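Local atomic coordinates of viral structural protein 4 (Bombyx mori cytoplasmic polyhedrosis virus, PDB entry 6TZ0), a protein that binds GTP through a P-loop domain and sits against the viral RNA-dependent RNA polymerase, whose transcription it probably assists inside the double-stranded RNA virus. Residues E468-Y472 / Q494-A499; L332-E337 / S553-W559. One frame throughout, in Å; residues are numbered along the deposited sequence.

Interaction 1 (E468-Y472 / Q494-A499); sequences ERNFY and QDATIA
The backbone of E468-Y472 is the first part of an alpha helix, with Y472 N bonded to E468 O at 3.0 Å. Across from it, Q494-A499 runs from a tight turn, in which Q494 O accepts from T497 N at 3.0 Å and from I498 N at 2.8 Å, into an extended tail at I498 and A499 (psi 153° and 164°). The CA atoms of R469 and T497 are 4.5 Å apart, the nearest in the register; those of Y472 and I498 follow at 5.8 Å. Both R469 and T497 point CA-CB sideways, so the backbones can come this close.

Apolar contacts dominate. Short, beta-branched T497, chi1 m, sets its CG2 against the helix, 3.5 Å from R469 N and 3.6 Å from E468 CG. Y472, chi1 m, directs its CA-CB bond at the loop, and I498 (m, m) brings CD1 over one ring face, a CH-pi contact 3.7 Å from the centroid; Y472 CB also lies 3.9 Å from T497 O.

Among polar groups, no hydrogen bond crosses. E468, extended (t, t), ends with OE2 3.5 Å from Q494 NE2, while the guanidinium of R469 leads away towards the polymerase chain, where D354 gives a long, weak ion pair.

This is a post-strand loop packed on a helix in an alpha/beta P-loop domain, the Q494 side chain about 10 Å from that of GTP-binding K359. Y472 and I498 rest on V487 of strand 484-489, I498 also reaches V350 of strand 347-353, and Y386 of helix 385-393 packs on E468 and Y472.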
loop_
_atom_site.group_PDB
_atom_site.type_symbol
_atom_site.label_atom_id
_atom_site.label_comp_id
_atom_site.label_asym_id
_atom_site.label_seq_id
_atom_site.Cartn_x
_atom_site.Cartn_y
_atom_site.Cartn_z
ATOM N N GLU B 468 4.975 28.543 -15.186
ATOM C CA GLU B 468 6.275 28.370 -14.559
ATOM C C GLU B 468 6.750 26.930 -14.667
ATOM O O GLU B 468 7.955 26.686 -14.820
ATOM C CB GLU B 468 6.198 28.835 -13.106
ATOM C CG GLU B 468 7.527 28.942 -12.404
ATOM C CD GLU B 468 7.396 29.507 -11.004
ATOM O OE1 GLU B 468 6.270 29.860 -10.610
ATOM O OE2 GLU B 468 8.419 29.590 -10.293
ATOM N N ARG B 469 5.810 25.984 -14.630
ATOM C CA ARG B 469 6.126 24.574 -14.819
ATOM C C ARG B 469 6.680 24.322 -16.216
ATOM O O ARG B 469 7.700 23.639 -16.374
ATOM C CB ARG B 469 4.868 23.750 -14.532
ATOM C CG ARG B 469 4.985 22.233 -14.555
ATOM C CD ARG B 469 4.413 21.708 -15.834
ATOM N NE ARG B 469 4.411 20.256 -15.967
ATOM C CZ ARG B 469 3.386 19.474 -15.653
ATOM N NH1 ARG B 469 2.271 20.001 -15.179
ATOM N NH2 ARG B 469 3.471 18.163 -15.831
ATOM N N ASN B 470 6.068 24.933 -17.232
ATOM C CA ASN B 470 6.597 24.833 -18.586
ATOM C C ASN B 470 7.906 25.589 -18.744
ATOM O O ASN B 470 8.740 25.197 -19.561
ATOM C CB ASN B 470 5.597 25.381 -19.591
ATOM C CG ASN B 470 5.929 24.993 -21.011
ATOM O OD1 ASN B 470 6.725 24.096 -21.251
ATOM N ND2 ASN B 470 5.372 25.718 -21.960
ATOM N N PHE B 471 8.086 26.687 -18.005
ATOM C CA PHE B 471 9.342 27.429 -18.045
ATOM C C PHE B 471 10.508 26.567 -17.590
ATOM O O PHE B 471 11.518 26.451 -18.293
ATOM C CB PHE B 471 9.235 28.678 -17.180
ATOM C CG PHE B 471 10.513 29.452 -17.071
ATOM C CD1 PHE B 471 10.958 30.230 -18.115
ATOM C CD2 PHE B 471 11.262 29.412 -15.907
ATOM C CE1 PHE B 471 12.124 30.947 -18.009
ATOM C CE2 PHE B 471 12.430 30.124 -15.796
ATOM C CZ PHE B 471 12.856 30.897 -16.845
ATOM N N TYR B 472 10.375 25.926 -16.433
ATOM C CA TYR B 472 11.461 25.068 -15.981
ATOM C C TYR B 472 11.555 23.777 -16.782
ATOM O O TYR B 472 12.643 23.201 -16.864
ATOM C CB TYR B 472 11.320 24.802 -14.483
ATOM C CG TYR B 472 11.667 26.024 -13.673
ATOM C CD1 TYR B 472 12.986 26.342 -13.403
ATOM C CD2 TYR B 472 10.683 26.888 -13.220
ATOM C CE1 TYR B 472 13.314 27.473 -12.683
ATOM C CE2 TYR B 472 11.005 28.028 -12.501
ATOM C CZ TYR B 472 12.322 28.306 -12.231
ATOM O OH TYR B 472 12.657 29.428 -11.520
ATOM N N GLN B 494 6.480 25.513 -5.128
ATOM C CA GLN B 494 7.211 25.323 -6.367
ATOM C C GLN B 494 7.816 23.933 -6.490
ATOM O O GLN B 494 8.455 23.651 -7.503
ATOM C CB GLN B 494 8.297 26.385 -6.473
ATOM C CG GLN B 494 7.731 27.770 -6.615
ATOM C CD GLN B 494 8.781 28.836 -6.584
ATOM O OE1 GLN B 494 9.953 28.558 -6.363
ATOM N NE2 GLN B 494 8.371 30.070 -6.807
ATOM N N ASP B 495 7.615 23.058 -5.504
ATOM C CA ASP B 495 8.065 21.675 -5.612
ATOM C C ASP B 495 7.336 20.925 -6.713
ATOM O O ASP B 495 7.890 19.989 -7.295
ATOM C CB ASP B 495 7.861 20.958 -4.282
ATOM C CG ASP B 495 8.803 21.439 -3.217
ATOM O OD1 ASP B 495 9.924 21.852 -3.567
ATOM O OD2 ASP B 495 8.427 21.401 -2.030
ATOM N N ALA B 496 6.100 21.309 -7.003
ATOM C CA ALA B 496 5.355 20.752 -8.121
ATOM C C ALA B 496 5.704 21.413 -9.446
ATOM O O ALA B 496 5.164 21.016 -10.481
ATOM C CB ALA B 496 3.853 20.888 -7.860
ATOM N N THR B 497 6.588 22.381 -9.439
ATOM C CA THR B 497 6.803 23.255 -10.580
ATOM C C THR B 497 8.246 23.294 -11.062
ATOM O O THR B 497 8.479 23.229 -12.273
ATOM C CB THR B 497 6.312 24.650 -10.185
ATOM O OG1 THR B 497 4.906 24.593 -9.919
ATOM C CG2 THR B 497 6.549 25.628 -11.271
ATOM N N ILE B 498 9.221 23.372 -10.148
ATOM C CA ILE B 498 10.626 23.234 -10.520
ATOM C C ILE B 498 10.839 21.802 -11.003
ATOM O O ILE B 498 10.099 20.886 -10.621
ATOM C CB ILE B 498 11.550 23.572 -9.330
ATOM C CG1 ILE B 498 11.164 24.890 -8.671
ATOM C CG2 ILE B 498 13.000 23.749 -9.759
ATOM C CD1 ILE B 498 11.288 26.077 -9.539
ATOM N N ALA B 499 11.837 21.611 -11.868
ATOM C CA ALA B 499 12.085 20.358 -12.565
ATOM C C ALA B 499 12.339 19.204 -11.594
ATOM O O ALA B 499 12.612 19.391 -10.409
ATOM C CB ALA B 499 13.271 20.506 -13.517
#

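Interaction 2 (L332-E337 / S553-W559); sequences LSKFLE and SIRRWKW
A largely apolar helix-to-helix-end contact joins helix 326-340 to the C-terminal end of helix 547-556 and the tail beyond it, beside the P-loop domain's sheet but away from the GTP-binding residues. L332-E337 is regular alpha helix, with L336 N to L332 O and E337 N to S333 O both 2.9 Å. S553 continues a helix that gives way to an extended chain by W557 (psi 126°).

The closest CA pair is L332 and S553, 6.4 Å apart. Serine is small enough for this approach: its OG (chi1 t) lies 3.3 Å from L332 CB and 3.4 Å from L336 CD1. One turn along from L332, L336 (m, t) forms the centre. W557 (chi1 t) presents the face of its six-membered ring to L336 CB, a CH-pi contact 4.0 Å from the centroid, and L336 CD1 is 3.8 Å from W557 CB. W559 adds a lighter, oblique contact, its CH2 4.2 Å from L336 CD2. At the W557 ring edge, E337 OE1 lies 3.5 Å from W557 CH2; separately, S333 O is 3.7 Å from W557 CZ3.

W559 (chi1 m) folds back so that its NE1 makes a weak 3.4 Å hydrogen bond to I554 O. L370 of helix 359-374 touches L336, and A373 touches W559. Leucine on an indole face, with W559 alongside, thus joins the C-terminal tail to the helices flanking the sheet of an alpha/beta P-loop domain.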
loop_
_atom_site.group_PDB
_atom_site.type_symbol
_atom_site.label_atom_id
_atom_site.label_comp_id
_atom_site.label_asym_id
_atom_site.label_seq_id
_atom_site.Cartn_x
_atom_site.Cartn_y
_atom_site.Cartn_z
ATOM N N LEU B 332 23.035 16.083 0.501
ATOM C CA LEU B 332 24.015 16.665 -0.409
ATOM C C LEU B 332 24.849 15.597 -1.113
ATOM O O LEU B 332 25.176 15.740 -2.295
ATOM C CB LEU B 332 24.910 17.630 0.354
ATOM C CG LEU B 332 24.248 18.912 0.842
ATOM C CD1 LEU B 332 25.182 19.621 1.777
ATOM C CD2 LEU B 332 23.872 19.795 -0.325
ATOM N N SER B 333 25.180 14.504 -0.424
ATOM C CA SER B 333 25.902 13.424 -1.084
ATOM C C SER B 333 25.001 12.638 -2.023
ATOM O O SER B 333 25.491 12.042 -2.986
ATOM C CB SER B 333 26.520 12.493 -0.048
ATOM O OG SER B 333 25.514 11.773 0.629
ATOM N N LYS B 334 23.694 12.619 -1.760
ATOM C CA LYS B 334 22.740 12.080 -2.725
ATOM C C LYS B 334 22.764 12.891 -4.016
ATOM O O LYS B 334 22.775 12.328 -5.124
ATOM C CB LYS B 334 21.348 12.078 -2.098
ATOM C CG LYS B 334 20.277 11.343 -2.855
ATOM C CD LYS B 334 18.990 11.366 -2.061
ATOM C CE LYS B 334 17.896 10.603 -2.761
ATOM N NZ LYS B 334 16.620 10.683 -2.004
ATOM N N PHE B 335 22.834 14.218 -3.889
ATOM C CA PHE B 335 22.991 15.066 -5.069
ATOM C C PHE B 335 24.326 14.839 -5.771
ATOM O O PHE B 335 24.385 14.842 -7.002
ATOM C CB PHE B 335 22.843 16.537 -4.702
ATOM C CG PHE B 335 23.175 17.472 -5.829
ATOM C CD1 PHE B 335 22.396 17.502 -6.969
ATOM C CD2 PHE B 335 24.249 18.339 -5.735
ATOM C CE1 PHE B 335 22.700 18.360 -8.001
ATOM C CE2 PHE B 335 24.548 19.202 -6.762
ATOM C CZ PHE B 335 23.768 19.215 -7.888
ATOM N N LEU B 336 25.405 14.639 -5.014
ATOM C CA LEU B 336 26.702 14.433 -5.658
ATOM C C LEU B 336 26.784 13.083 -6.357
ATOM O O LEU B 336 27.456 12.960 -7.391
ATOM C CB LEU B 336 27.830 14.571 -4.647
ATOM C CG LEU B 336 28.000 15.976 -4.083
ATOM C CD1 LEU B 336 29.157 16.013 -3.118
ATOM C CD2 LEU B 336 28.183 16.973 -5.202
ATOM N N GLU B 337 26.107 12.070 -5.812
ATOM C CA GLU B 337 25.960 10.796 -6.506
ATOM C C GLU B 337 25.180 10.962 -7.804
ATOM O O GLU B 337 25.496 10.317 -8.809
ATOM C CB GLU B 337 25.276 9.785 -5.584
ATOM C CG GLU B 337 24.965 8.438 -6.215
ATOM C CD GLU B 337 26.201 7.667 -6.628
ATOM O OE1 GLU B 337 27.250 7.806 -5.966
ATOM O OE2 GLU B 337 26.132 6.936 -7.639
ATOM N N SER B 553 30.521 19.091 2.017
ATOM C CA SER B 553 30.023 18.031 1.150
ATOM C C SER B 553 30.908 17.835 -0.074
ATOM O O SER B 553 31.175 16.697 -0.473
ATOM C CB SER B 553 28.596 18.350 0.720
ATOM O OG SER B 553 28.128 17.391 -0.202
ATOM N N ILE B 554 31.367 18.928 -0.689
ATOM C CA ILE B 554 32.258 18.809 -1.838
ATOM C C ILE B 554 33.630 18.318 -1.399
ATOM O O ILE B 554 34.248 17.487 -2.075
ATOM C CB ILE B 554 32.342 20.150 -2.594
ATOM C CG1 ILE B 554 30.998 20.518 -3.202
ATOM C CG2 ILE B 554 33.385 20.120 -3.699
ATOM C CD1 ILE B 554 31.007 21.894 -3.790
ATOM N N ARG B 555 34.110 18.783 -0.241
ATOM C CA ARG B 555 35.435 18.351 0.204
ATOM C C ARG B 555 35.474 16.888 0.635
ATOM O O ARG B 555 36.528 16.254 0.540
ATOM C CB ARG B 555 35.944 19.234 1.337
ATOM C CG ARG B 555 36.346 20.614 0.891
ATOM C CD ARG B 555 36.914 21.418 2.040
ATOM N NE ARG B 555 38.187 20.880 2.513
ATOM C CZ ARG B 555 38.365 20.297 3.696
ATOM N NH1 ARG B 555 37.347 20.170 4.536
ATOM N NH2 ARG B 555 39.559 19.841 4.041
ATOM N N ARG B 556 34.362 16.326 1.099
ATOM C CA ARG B 556 34.404 14.948 1.572
ATOM C C ARG B 556 34.131 13.914 0.490
ATOM O O ARG B 556 34.401 12.730 0.708
ATOM C CB ARG B 556 33.411 14.738 2.714
ATOM C CG ARG B 556 33.820 15.419 3.990
ATOM C CD ARG B 556 32.901 15.049 5.123
ATOM N NE ARG B 556 33.288 15.729 6.352
ATOM C CZ ARG B 556 32.685 15.560 7.518
ATOM N NH1 ARG B 556 31.673 14.716 7.623
ATOM N NH2 ARG B 556 33.107 16.224 8.582
ATOM N N TRP B 557 33.599 14.322 -0.655
ATOM C CA TRP B 557 33.290 13.385 -1.723
ATOM C C TRP B 557 34.576 12.975 -2.421
ATOM O O TRP B 557 35.352 13.832 -2.852
ATOM C CB TRP B 557 32.319 14.026 -2.713
ATOM C CG TRP B 557 31.775 13.106 -3.754
ATOM C CD1 TRP B 557 32.179 13.011 -5.047
ATOM C CD2 TRP B 557 30.705 12.169 -3.599
ATOM N NE1 TRP B 557 31.438 12.067 -5.705
ATOM C CE2 TRP B 557 30.528 11.532 -4.836
ATOM C CE3 TRP B 557 29.887 11.798 -2.529
ATOM C CZ2 TRP B 557 29.567 10.548 -5.037
ATOM C CZ3 TRP B 557 28.932 10.824 -2.732
ATOM C CH2 TRP B 557 28.779 10.211 -3.976
ATOM N N LYS B 558 34.820 11.673 -2.513
ATOM C CA LYS B 558 35.999 11.193 -3.221
ATOM C C LYS B 558 35.729 11.231 -4.723
ATOM O O LYS B 558 34.774 10.625 -5.216
ATOM C CB LYS B 558 36.411 9.804 -2.719
ATOM C CG LYS B 558 35.385 8.683 -2.794
ATOM C CD LYS B 558 35.922 7.419 -2.147
ATOM C CE LYS B 558 37.049 6.815 -2.968
ATOM N NZ LYS B 558 37.531 5.529 -2.397
ATOM N N TRP B 559 36.537 11.996 -5.445
ATOM C CA TRP B 559 36.265 12.245 -6.847
ATOM C C TRP B 559 37.024 11.255 -7.723
ATOM O O TRP B 559 37.770 10.403 -7.236
ATOM C CB TRP B 559 36.615 13.683 -7.212
ATOM C CG TRP B 559 35.732 14.692 -6.565
ATOM C CD1 TRP B 559 36.032 15.472 -5.494
ATOM C CD2 TRP B 559 34.386 15.011 -6.929
ATOM N NE1 TRP B 559 34.966 16.273 -5.177
ATOM C CE2 TRP B 559 33.941 16.008 -6.044
ATOM C CE3 TRP B 559 33.518 14.560 -7.928
ATOM C CZ2 TRP B 559 32.667 16.557 -6.122
ATOM C CZ3 TRP B 559 32.252 15.106 -8.001
ATOM C CH2 TRP B 559 31.839 16.094 -7.104
#

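How the interactions relate
From the N terminus, the chain first enters interaction 2 on helix 326-340, then passes strand 347-353, the P-loop and helix 359-374 before reaching helix 468-476. There interaction 1 opens, and after strand 484-489 it closes a short loop, with 21 residues between its segments, at 494-499. Strand 504-507 and the last helices follow, and 553-559 closes the much longer loop of interaction 2, with 215 residues between its segments, which contains interaction 1 entirely. The contacts do not touch: their centres are 26 Å apart and their nearest atoms about 10 Å. One ties a helix to the loop after a sheet strand; the other joins helix 326-340, just before the parallel sheet's first strand, to the chain's C-terminal end.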